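Local coordinates for uncharacterized protein BF1032 (Bacteroides fragilis, PDB 3NRH) that is of unknown function but adopts a predominantly alpha-helical fold and belongs to the DUF5063 family, at residues A[68-80]-A[114-128]. Residues are numbered along the deposited sequence; the frame is centred on the assembly and turned at random.
Sequences ETYVTEEIYEVLR and EDLADIYQDIKDFIF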
ATOM      1  N   GLU A  68     -19.450  11.031 -18.900  1.00 19.52           N
ATOM      2  CA  GLU A  68     -20.657  10.716 -18.138  1.00 25.29           C
ATOM      3  C   GLU A  68     -20.239  10.387 -16.712  1.00 24.43           C
ATOM      4  O   GLU A  68     -19.129   9.913 -16.478  1.00 24.91           O
ATOM      5  CB  GLU A  68     -21.380   9.499 -18.735  1.00 24.85           C
ATOM      6  CG  GLU A  68     -22.292   9.798 -19.917  1.00 39.01           C
ATOM      7  CD  GLU A  68     -23.000   8.552 -20.429  1.00 48.46           C
ATOM      8  OE1 GLU A  68     -23.589   7.818 -19.604  1.00 43.27           O
ATOM      9  OE2 GLU A  68     -22.974   8.308 -21.655  1.00 43.96           O
ATOM     10  N   THR A  69     -21.125  10.648 -15.761  1.00 23.50           N
ATOM     11  CA  THR A  69     -20.848  10.356 -14.364  1.00 23.21           C
ATOM     12  C   THR A  69     -21.729   9.180 -13.960  1.00 24.10           C
ATOM     13  O   THR A  69     -22.804   8.982 -14.523  1.00 25.21           O
ATOM     14  CB  THR A  69     -21.169  11.573 -13.465  1.00 32.02           C
ATOM     15  OG1 THR A  69     -20.294  12.657 -13.800  1.00 35.97           O
ATOM     16  CG2 THR A  69     -20.980  11.224 -11.998  1.00 34.95           C
ATOM     17  N   TYR A  70     -21.268   8.387 -13.002  1.00 14.88           N
ATOM     18  CA  TYR A  70     -22.047   7.246 -12.553  1.00 16.23           C
ATOM     19  C   TYR A  70     -22.574   7.433 -11.140  1.00 14.97           C
ATOM     20  O   TYR A  70     -23.768   7.281 -10.885  1.00 17.91           O
ATOM     21  CB  TYR A  70     -21.207   5.960 -12.581  1.00 12.99           C
ATOM     22  CG  TYR A  70     -21.961   4.759 -12.043  1.00 14.68           C
ATOM     23  CD1 TYR A  70     -22.703   3.934 -12.888  1.00 16.40           C
ATOM     24  CD2 TYR A  70     -21.963   4.470 -10.679  1.00 10.94           C
ATOM     25  CE1 TYR A  70     -23.428   2.850 -12.385  1.00 15.95           C
ATOM     26  CE2 TYR A  70     -22.686   3.394 -10.168  1.00 14.14           C
ATOM     27  CZ  TYR A  70     -23.412   2.586 -11.022  1.00 14.69           C
ATOM     28  OH  TYR A  70     -24.099   1.500 -10.511  1.00 13.95           O
ATOM     29  N   VAL A  71     -21.667   7.758 -10.222  1.00 13.71           N
ATOM     30  CA  VAL A  71     -22.021   7.907  -8.818  1.00 16.43           C
ATOM     31  C   VAL A  71     -22.959   9.059  -8.476  1.00 17.22           C
ATOM     32  O   VAL A  71     -22.634  10.229  -8.672  1.00 24.05           O
ATOM     33  CB  VAL A  71     -20.749   8.014  -7.945  1.00 17.30           C
ATOM     34  CG1 VAL A  71     -21.129   8.123  -6.476  1.00 14.15           C
ATOM     35  CG2 VAL A  71     -19.869   6.792  -8.169  1.00 18.12           C
ATOM     36  N   THR A  72     -24.126   8.700  -7.954  1.00 17.44           N
ATOM     37  CA  THR A  72     -25.135   9.660  -7.535  1.00 20.55           C
ATOM     38  C   THR A  72     -25.110   9.676  -6.009  1.00 23.39           C
ATOM     39  O   THR A  72     -24.437   8.852  -5.387  1.00 18.61           O
ATOM     40  CB  THR A  72     -26.540   9.229  -7.997  1.00 24.77           C
ATOM     41  OG1 THR A  72     -26.886   7.982  -7.378  1.00 21.66           O
ATOM     42  CG2 THR A  72     -26.574   9.068  -9.510  1.00 22.22           C
ATOM     43  N   GLU A  73     -25.834  10.608  -5.399  1.00 20.65           N
ATOM     44  CA  GLU A  73     -25.867  10.680  -3.941  1.00 23.16           C
ATOM     45  C   GLU A  73     -26.398   9.374  -3.349  1.00 16.29           C
ATOM     46  O   GLU A  73     -25.908   8.901  -2.323  1.00 18.85           O
ATOM     47  CB  GLU A  73     -26.752  11.846  -3.487  1.00 23.81           C
ATOM     48  CG  GLU A  73     -26.776  12.062  -1.981  1.00 33.34           C
ATOM     49  CD  GLU A  73     -25.392  12.278  -1.396  1.00 46.18           C
ATOM     50  OE1 GLU A  73     -24.656  13.148  -1.906  1.00 58.94           O
ATOM     51  OE2 GLU A  73     -25.040  11.581  -0.421  1.00 52.60           O
ATOM     52  N   GLU A  74     -27.398   8.791  -4.000  1.00 13.71           N
ATOM     53  CA  GLU A  74     -28.000   7.546  -3.525  1.00 20.35           C
ATOM     54  C   GLU A  74     -27.007   6.383  -3.583  1.00 18.05           C
ATOM     55  O   GLU A  74     -26.906   5.591  -2.643  1.00 17.47           O
ATOM     56  CB  GLU A  74     -29.238   7.212  -4.361  1.00 20.54           C
ATOM     57  CG  GLU A  74     -30.036   6.017  -3.861  1.00 33.15           C
ATOM     58  CD  GLU A  74     -30.571   6.212  -2.451  1.00 44.30           C
ATOM     59  OE1 GLU A  74     -30.937   7.354  -2.102  1.00 51.03           O
ATOM     60  OE2 GLU A  74     -30.640   5.219  -1.694  1.00 42.36           O
ATOM     61  N   ILE A  75     -26.288   6.283  -4.697  1.00 18.97           N
ATOM     62  CA  ILE A  75     -25.289   5.234  -4.877  1.00 15.99           C
ATOM     63  C   ILE A  75     -24.242   5.374  -3.774  1.00 12.98           C
ATOM     64  O   ILE A  75     -23.876   4.397  -3.123  1.00 12.16           O
ATOM     65  CB  ILE A  75     -24.585   5.367  -6.255  1.00 13.24           C
ATOM     66  CG1 ILE A  75     -25.540   4.956  -7.379  1.00 15.06           C
ATOM     67  CG2 ILE A  75     -23.312   4.521  -6.291  1.00 12.87           C
ATOM     68  CD1 ILE A  75     -25.976   3.502  -7.306  1.00 20.60           C
ATOM     69  N   TYR A  76     -23.772   6.603  -3.574  1.00 14.27           N
ATOM     70  CA  TYR A  76     -22.750   6.894  -2.569  1.00 14.03           C
ATOM     71  C   TYR A  76     -23.212   6.574  -1.151  1.00 15.51           C
ATOM     72  O   TYR A  76     -22.501   5.917  -0.392  1.00 14.20           O
ATOM     73  CB  TYR A  76     -22.340   8.371  -2.642  1.00 18.46           C
ATOM     74  CG  TYR A  76     -21.318   8.781  -1.594  1.00 19.85           C
ATOM     75  CD1 TYR A  76     -19.950   8.663  -1.839  1.00 17.40           C
ATOM     76  CD2 TYR A  76     -21.726   9.261  -0.350  1.00 22.19           C
ATOM     77  CE1 TYR A  76     -19.011   9.015  -0.869  1.00 20.15           C
ATOM     78  CE2 TYR A  76     -20.798   9.614   0.629  1.00 18.65           C
ATOM     79  CZ  TYR A  76     -19.444   9.489   0.362  1.00 19.94           C
ATOM     80  OH  TYR A  76     -18.524   9.838   1.319  1.00 22.20           O
ATOM     81  N   GLU A  77     -24.401   7.046  -0.792  1.00 18.87           N
ATOM     82  CA  GLU A  77     -24.934   6.816   0.547  1.00 16.69           C
ATOM     83  C   GLU A  77     -25.209   5.356   0.868  1.00 15.56           C
ATOM     84  O   GLU A  77     -24.906   4.884   1.967  1.00 15.26           O
ATOM     85  CB  GLU A  77     -26.209   7.638   0.754  1.00 19.80           C
ATOM     86  CG  GLU A  77     -25.941   9.104   1.008  1.00 26.42           C
ATOM     87  CD  GLU A  77     -25.141   9.326   2.278  1.00 36.33           C
ATOM     88  OE1 GLU A  77     -25.621   8.930   3.362  1.00 44.69           O
ATOM     89  OE2 GLU A  77     -24.035   9.895   2.195  1.00 34.85           O
ATOM     90  N   VAL A  78     -25.786   4.636  -0.084  1.00 14.96           N
ATOM     91  CA  VAL A  78     -26.081   3.231   0.132  1.00 16.19           C
ATOM     92  C   VAL A  78     -24.791   2.449   0.363  1.00 15.29           C
ATOM     93  O   VAL A  78     -24.727   1.598   1.250  1.00 14.48           O
ATOM     94  CB  VAL A  78     -26.851   2.631  -1.066  1.00 21.87           C
ATOM     95  CG1 VAL A  78     -27.040   1.139  -0.869  1.00 19.91           C
ATOM     96  CG2 VAL A  78     -28.212   3.319  -1.205  1.00 20.74           C
ATOM     97  N   LEU A  79     -23.762   2.747  -0.427  1.00 13.75           N
ATOM     98  CA  LEU A  79     -22.483   2.060  -0.280  1.00 12.21           C
ATOM     99  C   LEU A  79     -21.844   2.387   1.062  1.00 12.20           C
ATOM    100  O   LEU A  79     -21.377   1.492   1.770  1.00 12.30           O
ATOM    101  CB  LEU A  79     -21.516   2.454  -1.398  1.00 12.55           C
ATOM    102  CG  LEU A  79     -20.091   1.902  -1.242  1.00 16.04           C
ATOM    103  CD1 LEU A  79     -20.109   0.382  -1.293  1.00 15.41           C
ATOM    104  CD2 LEU A  79     -19.206   2.455  -2.341  1.00 17.87           C
ATOM    105  N   ARG A  80     -21.813   3.670   1.408  1.00 16.51           N
ATOM    106  CA  ARG A  80     -21.217   4.085   2.672  1.00 13.15           C
ATOM    107  C   ARG A  80     -21.877   3.383   3.850  1.00 15.95           C
ATOM    108  O   ARG A  80     -21.195   2.859   4.736  1.00 12.93           O
ATOM    109  CB  ARG A  80     -21.327   5.600   2.850  1.00 12.61           C
ATOM    110  CG  ARG A  80     -20.739   6.100   4.170  1.00 18.64           C
ATOM    111  CD  ARG A  80     -20.963   7.606   4.359  1.00 24.75           C
ATOM    112  NE  ARG A  80     -22.380   7.950   4.474  1.00 21.61           N
ATOM    113  CZ  ARG A  80     -23.146   7.641   5.515  1.00 29.55           C
ATOM    114  NH1 ARG A  80     -22.639   6.977   6.550  1.00 31.24           N
ATOM    115  NH2 ARG A  80     -24.425   7.995   5.525  1.00 23.21           N
ATOM    116  N   GLU A 114     -16.460   6.030   4.924  1.00 12.91           N
ATOM    117  CA  GLU A 114     -16.527   7.260   4.150  1.00 15.22           C
ATOM    118  C   GLU A 114     -15.332   7.369   3.215  1.00 14.51           C
ATOM    119  O   GLU A 114     -15.479   7.783   2.067  1.00 14.70           O
ATOM    120  CB  GLU A 114     -16.584   8.481   5.071  1.00 16.50           C
ATOM    121  CG  GLU A 114     -16.999   9.750   4.350  1.00 24.61           C
ATOM    122  CD  GLU A 114     -17.115  10.942   5.279  1.00 38.84           C
ATOM    123  OE1 GLU A 114     -17.687  10.787   6.378  1.00 36.85           O
ATOM    124  OE2 GLU A 114     -16.646  12.036   4.901  1.00 33.80           O
ATOM    125  N   ASP A 115     -14.149   7.005   3.709  1.00 13.63           N
ATOM    126  CA  ASP A 115     -12.940   7.041   2.886  1.00 15.59           C
ATOM    127  C   ASP A 115     -13.112   6.132   1.672  1.00 11.22           C
ATOM    128  O   ASP A 115     -12.829   6.530   0.537  1.00 11.02           O
ATOM    129  CB  ASP A 115     -11.713   6.550   3.666  1.00 19.08           C
ATOM    130  CG  ASP A 115     -11.243   7.538   4.715  1.00 36.60           C
ATOM    131  OD1 ASP A 115     -11.042   8.723   4.377  1.00 34.89           O
ATOM    132  OD2 ASP A 115     -11.056   7.121   5.879  1.00 44.27           O
ATOM    133  N   LEU A 116     -13.559   4.902   1.916  1.00  8.23           N
ATOM    134  CA  LEU A 116     -13.748   3.947   0.831  1.00 10.03           C
ATOM    135  C   LEU A 116     -14.791   4.421  -0.174  1.00 12.18           C
ATOM    136  O   LEU A 116     -14.587   4.301  -1.381  1.00 11.11           O
ATOM    137  CB  LEU A 116     -14.128   2.570   1.385  1.00  7.05           C
ATOM    138  CG  LEU A 116     -13.026   1.883   2.195  1.00  9.85           C
ATOM    139  CD1 LEU A 116     -13.554   0.577   2.792  1.00 13.36           C
ATOM    140  CD2 LEU A 116     -11.822   1.615   1.299  1.00 14.48           C
ATOM    141  N   ALA A 117     -15.902   4.966   0.317  1.00  9.96           N
ATOM    142  CA  ALA A 117     -16.943   5.458  -0.578  1.00 10.64           C
ATOM    143  C   ALA A 117     -16.406   6.628  -1.406  1.00 11.42           C
ATOM    144  O   ALA A 117     -16.727   6.757  -2.589  1.00 12.16           O
ATOM    145  CB  ALA A 117     -18.176   5.882   0.227  1.00 12.21           C
ATOM    146  N   ASP A 118     -15.580   7.474  -0.791  1.00 12.98           N
ATOM    147  CA  ASP A 118     -14.995   8.609  -1.505  1.00 15.93           C
ATOM    148  C   ASP A 118     -14.072   8.133  -2.624  1.00 13.24           C
ATOM    149  O   ASP A 118     -14.125   8.648  -3.739  1.00 11.76           O
ATOM    150  CB  ASP A 118     -14.201   9.514  -0.553  1.00 13.82           C
ATOM    151  CG  ASP A 118     -15.091  10.376   0.319  1.00 23.08           C
ATOM    152  OD1 ASP A 118     -16.315  10.428   0.069  1.00 18.44           O
ATOM    153  OD2 ASP A 118     -14.563  11.015   1.255  1.00 21.79           O
ATOM    154  N   ILE A 119     -13.218   7.155  -2.325  1.00 10.87           N
ATOM    155  CA  ILE A 119     -12.294   6.623  -3.328  1.00 10.63           C
ATOM    156  C   ILE A 119     -13.125   5.991  -4.446  1.00 11.38           C
ATOM    157  O   ILE A 119     -12.856   6.193  -5.632  1.00 11.49           O
ATOM    158  CB  ILE A 119     -11.356   5.567  -2.699  1.00 13.78           C
ATOM    159  CG1 ILE A 119     -10.489   6.232  -1.622  1.00 11.00           C
ATOM    160  CG2 ILE A 119     -10.485   4.917  -3.771  1.00  8.58           C
ATOM    161  CD1 ILE A 119      -9.692   5.240  -0.788  1.00  9.76           C
ATOM    162  N   TYR A 120     -14.150   5.244  -4.049  1.00 12.48           N
ATOM    163  CA  TYR A 120     -15.054   4.581  -4.986  1.00 10.68           C
ATOM    164  C   TYR A 120     -15.663   5.587  -5.967  1.00  9.90           C
ATOM    165  O   TYR A 120     -15.782   5.306  -7.159  1.00 12.93           O
ATOM    166  CB  TYR A 120     -16.169   3.870  -4.206  1.00  8.30           C
ATOM    167  CG  TYR A 120     -17.244   3.228  -5.060  1.00  8.31           C
ATOM    168  CD1 TYR A 120     -17.094   1.930  -5.555  1.00 10.75           C
ATOM    169  CD2 TYR A 120     -18.419   3.914  -5.359  1.00  9.94           C
ATOM    170  CE1 TYR A 120     -18.096   1.332  -6.332  1.00  9.41           C
ATOM    171  CE2 TYR A 120     -19.424   3.330  -6.131  1.00 16.08           C
ATOM    172  CZ  TYR A 120     -19.257   2.040  -6.615  1.00 12.55           C
ATOM    173  OH  TYR A 120     -20.245   1.473  -7.394  1.00 13.31           O
ATOM    174  N   GLN A 121     -16.055   6.759  -5.473  1.00 10.53           N
ATOM    175  CA  GLN A 121     -16.642   7.758  -6.353  1.00 15.65           C
ATOM    176  C   GLN A 121     -15.711   8.074  -7.518  1.00 12.94           C
ATOM    177  O   GLN A 121     -16.143   8.131  -8.667  1.00 13.32           O
ATOM    178  CB  GLN A 121     -16.962   9.040  -5.584  1.00 17.81           C
ATOM    179  CG  GLN A 121     -17.806  10.031  -6.375  1.00 24.48           C
ATOM    180  CD  GLN A 121     -18.152  11.268  -5.572  1.00 35.09           C
ATOM    181  OE1 GLN A 121     -18.530  11.175  -4.404  1.00 32.18           O
ATOM    182  NE2 GLN A 121     -18.036  12.435  -6.196  1.00 44.38           N
ATOM    183  N   ASP A 122     -14.433   8.287  -7.235  1.00 15.18           N
ATOM    184  CA  ASP A 122     -13.499   8.591  -8.317  1.00 13.72           C
ATOM    185  C   ASP A 122     -13.200   7.390  -9.206  1.00 10.39           C
ATOM    186  O   ASP A 122     -13.181   7.511 -10.429  1.00 13.61           O
ATOM    187  CB  ASP A 122     -12.190   9.152  -7.765  1.00 16.75           C
ATOM    188  CG  ASP A 122     -12.135  10.671  -7.839  1.00 26.30           C
ATOM    189  OD1 ASP A 122     -12.269  11.224  -8.957  1.00 29.26           O
ATOM    190  OD2 ASP A 122     -11.958  11.311  -6.785  1.00 22.06           O
ATOM    191  N   ILE A 123     -12.980   6.230  -8.602  1.00 10.51           N
ATOM    192  CA  ILE A 123     -12.661   5.036  -9.387  1.00  9.66           C
ATOM    193  C   ILE A 123     -13.840   4.551 -10.234  1.00 10.38           C
ATOM    194  O   ILE A 123     -13.680   4.253 -11.418  1.00  8.98           O
ATOM    195  CB  ILE A 123     -12.188   3.880  -8.479  1.00  9.53           C
ATOM    196  CG1 ILE A 123     -11.037   4.359  -7.586  1.00 12.27           C
ATOM    197  CG2 ILE A 123     -11.724   2.695  -9.337  1.00 11.35           C
ATOM    198  CD1 ILE A 123      -9.835   4.874  -8.355  1.00 16.35           C
ATOM    199  N   LYS A 124     -15.025   4.480  -9.629  1.00  8.82           N
ATOM    200  CA  LYS A 124     -16.218   4.016 -10.339  1.00  9.26           C
ATOM    201  C   LYS A 124     -16.594   4.920 -11.515  1.00 12.01           C
ATOM    202  O   LYS A 124     -16.965   4.433 -12.587  1.00 11.88           O
ATOM    203  CB  LYS A 124     -17.402   3.919  -9.373  1.00 10.23           C
ATOM    204  CG  LYS A 124     -18.701   3.406 -10.000  1.00 15.65           C
ATOM    205  CD  LYS A 124     -18.576   1.966 -10.484  1.00 11.40           C
ATOM    206  CE  LYS A 124     -19.912   1.438 -11.004  1.00 13.76           C
ATOM    207  NZ  LYS A 124     -19.838  -0.010 -11.377  1.00 13.89           N
ATOM    208  N   ASP A 125     -16.508   6.232 -11.320  1.00 10.37           N
ATOM    209  CA  ASP A 125     -16.846   7.161 -12.399  1.00 13.24           C
ATOM    210  C   ASP A 125     -15.919   6.932 -13.586  1.00 14.32           C
ATOM    211  O   ASP A 125     -16.345   6.977 -14.744  1.00 13.54           O
ATOM    212  CB  ASP A 125     -16.734   8.616 -11.929  1.00 13.48           C
ATOM    213  CG  ASP A 125     -17.933   9.062 -11.109  1.00 21.37           C
ATOM    214  OD1 ASP A 125     -18.941   8.325 -11.066  1.00 19.57           O
ATOM    215  OD2 ASP A 125     -17.872  10.161 -10.514  1.00 20.86           O
ATOM    216  N   PHE A 126     -14.651   6.672 -13.286  1.00 11.43           N
ATOM    217  CA  PHE A 126     -13.659   6.427 -14.318  1.00 11.20           C
ATOM    218  C   PHE A 126     -13.905   5.139 -15.122  1.00 12.39           C
ATOM    219  O   PHE A 126     -13.990   5.180 -16.348  1.00 13.33           O
ATOM    220  CB  PHE A 126     -12.260   6.369 -13.698  1.00 12.70           C
ATOM    221  CG  PHE A 126     -11.231   5.750 -14.597  1.00 17.11           C
ATOM    222  CD1 PHE A 126     -10.919   6.331 -15.823  1.00 19.07           C
ATOM    223  CD2 PHE A 126     -10.608   4.559 -14.241  1.00 15.36           C
ATOM    224  CE1 PHE A 126      -9.998   5.729 -16.684  1.00 22.10           C
ATOM    225  CE2 PHE A 126      -9.686   3.949 -15.094  1.00 17.76           C
ATOM    226  CZ  PHE A 126      -9.383   4.537 -16.319  1.00 21.48           C
ATOM    227  N   ILE A 127     -14.020   4.001 -14.443  1.00 10.97           N
ATOM    228  CA  ILE A 127     -14.205   2.743 -15.165  1.00 12.83           C
ATOM    229  C   ILE A 127     -15.530   2.627 -15.908  1.00 12.69           C
ATOM    230  O   ILE A 127     -15.609   1.944 -16.933  1.00  8.21           O
ATOM    231  CB  ILE A 127     -14.025   1.511 -14.252  1.00 12.16           C
ATOM    232  CG1 ILE A 127     -15.057   1.522 -13.126  1.00 10.41           C
ATOM    233  CG2 ILE A 127     -12.594   1.483 -13.716  1.00 16.80           C
ATOM    234  CD1 ILE A 127     -15.023   0.266 -12.266  1.00 20.05           C
ATOM    235  N   PHE A 128     -16.566   3.290 -15.404  1.00 10.74           N
ATOM    236  CA  PHE A 128     -17.858   3.260 -16.086  1.00  9.23           C
ATOM    237  C   PHE A 128     -17.685   3.886 -17.469  1.00 12.92           C
ATOM    238  O   PHE A 128     -18.020   3.279 -18.496  1.00  9.65           O
ATOM    239  CB  PHE A 128     -18.910   4.044 -15.298  1.00  9.76           C
ATOM    240  CG  PHE A 128     -20.215   4.206 -16.034  1.00 11.57           C
ATOM    241  CD1 PHE A 128     -20.893   3.094 -16.525  1.00 10.02           C
ATOM    242  CD2 PHE A 128     -20.761   5.470 -16.243  1.00 17.40           C
ATOM    243  CE1 PHE A 128     -22.101   3.241 -17.219  1.00 17.69           C
ATOM    244  CE2 PHE A 128     -21.963   5.627 -16.932  1.00 18.53           C
ATOM    245  CZ  PHE A 128     -22.633   4.507 -17.420  1.00 15.45           C
TER
HETATM  246  O   HOH W   1     -16.681   9.666 -15.039  1.00 42.98           O
HETATM  247  O   HOH W   2     -18.880   7.950 -14.651  1.00 44.18           O
HETATM  248  O   HOH W   3     -19.915  11.114  -9.086  1.00 26.28           O
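Tyr70 lays one face of its ring over the aliphatic chain of Lys124 and turns an edge to Phe128. Lys124 CE stands 3.6 Å from the Tyr70 ring centroid, over the face, a CH-pi contact. Lys124 NZ also lies over that face in cation-pi geometry, while its salt bridge goes to Glu28. At its CD1 side, the Tyr70 ring directs an edge at the face of Phe128, a T-shaped pair with planes at 62°. CG anti to the backbone N (chi1 177°) carries the ring to Lys124. The amides of Tyr70 and Val71 face Asp125, where a single carboxylate oxygen, OD1, takes both: Val71 N at 2.9 Å, almost straight and nearly along the C-O axis, and Tyr70 N at 3.0 Å, from above the carboxylate plane. Asp125 OD2 is linked through a water to Val71 O. The two amides and this water together should restrain the carboxylate's rotation.

Further along, the Tyr120 ring carries Leu79 CD2 on one face, 3.6 Å from its centroid, and Lys124 CB on the opposite face; its hydroxyl bonds to Glu28. Tyr76 enters as a knob among Glu114, Ala117, Asp118 and Gln121, its CE1 3.4 Å from Ala117 CB. Tyr76 OH donates to Asp118 OD1 at 2.6 Å from above the carboxylate plane, which should help hold the ring's outer end. The axes of 73-80 and 114-128 run roughly antiparallel (145°), 9.3 Å apart. Elsewhere on 114-128, Ile123 packs on Ala20 of helix 11-28 and Trp153 of helix 135-169, as expected of an alpha-helical bundle.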